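Local coordinates for protein carboxypeptidase A (Helicoverpa armigera, PDB 1JQG) that probably acts as a zinc-dependent metallocarboxypeptidase of the M14 family, removing residues from the C-terminal end of peptide substrates, at residues 180-185 with 218-223. Sequence-based numbering, arbitrary orientation.
Sequences LHCREW and VANPDG. With ZN (zinc ion), chain B.
Cys182 lies against the first turn of helix 221-228, with its CB 3.3 Å from Gly223 C and its SG 3.4 Å from Gly223 CA. SG sits between the backbone N and the carbonyl carbon (chi1 54°), and glycine, having no side chain, leaves room for the sulfur against its backbone. Beside this pair Asn220, the N-cap residue of the helix, points its CB at the loop, 3.4 Å from Leu180 O. At the other end Leu180 CD1 meets Ala219 CB at 4.0 Å; both residues are apolar and buried, and the methyl of Ala219 is short enough to lie beside the leucine branch.

The loop 180-185 follows a strand of the central sheet and carries two zinc ligands in the HxxE motif of M14 peptidases. A type I turn, closed by the bond from Glu184 N to His181 O, brings both side chains to one metal: His181 ND1 binds zinc at 2.2 Å, beside Glu184 OE1, while His306 and a water complete the site. Asp252 accepts a hydrogen bond from His181 NE2, fixing the imidazole and probably making it a more electron-rich ligand for zinc.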
loop_
_atom_site.group_PDB
_atom_site.type_symbol
_atom_site.label_atom_id
_atom_site.label_comp_id
_atom_site.label_asym_id
_atom_site.label_seq_id
_atom_site.Cartn_x
_atom_site.Cartn_y
_atom_site.Cartn_z
ATOM N N LEU A 180 2.568 -4.212 -0.542
ATOM C CA LEU A 180 1.739 -5.331 -0.144
ATOM C C LEU A 180 0.778 -5.652 -1.308
ATOM O O LEU A 180 0.566 -6.820 -1.649
ATOM C CB LEU A 180 1.016 -5.038 1.165
ATOM C CG LEU A 180 0.343 -6.220 1.870
ATOM C CD1 LEU A 180 1.377 -7.233 2.246
ATOM C CD2 LEU A 180 -0.494 -5.845 3.079
ATOM N N HIS A 181 0.201 -4.612 -1.889
ATOM C CA HIS A 181 -0.561 -4.662 -3.114
ATOM C C HIS A 181 0.379 -4.207 -4.232
ATOM O O HIS A 181 0.658 -3.014 -4.491
ATOM C CB HIS A 181 -1.777 -3.761 -3.020
ATOM C CG HIS A 181 -2.884 -4.321 -2.203
ATOM N ND1 HIS A 181 -3.764 -3.631 -1.472
ATOM C CD2 HIS A 181 -3.334 -5.575 -1.956
ATOM C CE1 HIS A 181 -4.698 -4.218 -0.808
ATOM N NE2 HIS A 181 -4.424 -5.479 -1.114
ATOM N N CYS A 182 0.936 -5.166 -4.961
ATOM C CA CYS A 182 1.953 -4.949 -5.955
ATOM C C CYS A 182 1.733 -3.918 -7.016
ATOM O O CYS A 182 2.717 -3.390 -7.549
ATOM C CB CYS A 182 2.239 -6.339 -6.484
ATOM S SG CYS A 182 0.865 -7.309 -7.088
ATOM N N ARG A 183 0.522 -3.522 -7.325
ATOM C CA ARG A 183 0.241 -2.531 -8.364
ATOM C C ARG A 183 0.378 -1.097 -7.863
ATOM O O ARG A 183 0.386 -0.139 -8.649
ATOM C CB ARG A 183 -1.150 -2.644 -8.950
ATOM C CG ARG A 183 -2.310 -2.457 -8.012
ATOM C CD ARG A 183 -3.636 -2.795 -8.676
ATOM N NE ARG A 183 -4.789 -2.357 -7.873
ATOM C CZ ARG A 183 -6.036 -2.684 -8.202
ATOM N NH1 ARG A 183 -6.295 -3.383 -9.291
ATOM N NH2 ARG A 183 -7.075 -2.276 -7.517
ATOM N N GLU A 184 0.483 -0.943 -6.534
ATOM C CA GLU A 184 0.667 0.390 -5.971
ATOM C C GLU A 184 2.130 0.830 -5.956
ATOM O O GLU A 184 2.758 0.869 -4.894
ATOM C CB GLU A 184 0.078 0.434 -4.564
ATOM C CG GLU A 184 -1.346 -0.012 -4.530
ATOM C CD GLU A 184 -1.837 -0.243 -3.123
ATOM O OE1 GLU A 184 -3.056 -0.554 -3.203
ATOM O OE2 GLU A 184 -1.045 -0.128 -2.204
ATOM N N TRP A 185 2.675 1.123 -7.141
ATOM C CA TRP A 185 4.073 1.399 -7.353
ATOM C C TRP A 185 4.607 2.613 -6.654
ATOM O O TRP A 185 5.714 2.640 -6.143
ATOM C CB TRP A 185 4.392 1.538 -8.856
ATOM C CG TRP A 185 4.371 0.231 -9.592
ATOM C CD1 TRP A 185 3.960 -0.991 -9.129
ATOM C CD2 TRP A 185 4.780 0.018 -10.954
ATOM N NE1 TRP A 185 4.093 -1.943 -10.130
ATOM C CE2 TRP A 185 4.579 -1.345 -11.250
ATOM C CE3 TRP A 185 5.289 0.870 -11.956
ATOM C CZ2 TRP A 185 4.881 -1.871 -12.495
ATOM C CZ3 TRP A 185 5.585 0.323 -13.197
ATOM C CH2 TRP A 185 5.378 -1.028 -13.454
ATOM N N VAL A 218 9.614 -4.227 -0.447
ATOM C CA VAL A 218 8.812 -5.061 -1.292
ATOM C C VAL A 218 8.184 -6.233 -0.543
ATOM O O VAL A 218 8.710 -7.321 -0.405
ATOM C CB VAL A 218 9.611 -5.635 -2.480
ATOM C CG1 VAL A 218 8.646 -6.240 -3.501
ATOM C CG2 VAL A 218 10.443 -4.549 -3.136
ATOM N N ALA A 219 6.954 -6.013 -0.056
ATOM C CA ALA A 219 6.237 -7.008 0.716
ATOM C C ALA A 219 5.613 -8.105 -0.130
ATOM O O ALA A 219 5.394 -9.205 0.414
ATOM C CB ALA A 219 5.170 -6.350 1.550
ATOM N N ASN A 220 5.490 -7.845 -1.416
ATOM C CA ASN A 220 4.899 -8.781 -2.367
ATOM C C ASN A 220 5.729 -8.895 -3.651
ATOM O O ASN A 220 5.372 -8.413 -4.717
ATOM C CB ASN A 220 3.473 -8.298 -2.680
ATOM C CG ASN A 220 2.655 -9.279 -3.503
ATOM O OD1 ASN A 220 1.583 -8.871 -3.952
ATOM N ND2 ASN A 220 3.132 -10.488 -3.714
ATOM N N PRO A 221 6.899 -9.515 -3.593
ATOM C CA PRO A 221 7.851 -9.630 -4.687
ATOM C C PRO A 221 7.347 -10.346 -5.929
ATOM O O PRO A 221 7.522 -9.871 -7.070
ATOM C CB PRO A 221 9.044 -10.305 -4.022
ATOM C CG PRO A 221 8.533 -11.054 -2.861
ATOM C CD PRO A 221 7.447 -10.145 -2.334
ATOM N N ASP A 222 6.648 -11.465 -5.778
ATOM C CA ASP A 222 6.048 -12.171 -6.911
ATOM C C ASP A 222 5.067 -11.319 -7.731
ATOM O O ASP A 222 5.021 -11.346 -8.981
ATOM C CB ASP A 222 5.331 -13.442 -6.413
ATOM C CG ASP A 222 6.253 -14.464 -5.786
ATOM O OD1 ASP A 222 7.501 -14.404 -5.923
ATOM O OD2 ASP A 222 5.762 -15.405 -5.104
ATOM N N GLY A 223 4.168 -10.604 -7.037
ATOM C CA GLY A 223 3.180 -9.773 -7.717
ATOM C C GLY A 223 3.856 -8.579 -8.377
ATOM O O GLY A 223 3.498 -8.121 -9.459
HETATM ZN ZN ZN B . -3.754 -1.402 -1.238
HETATM O O HOH W 1 -5.992 -0.579 -0.702
#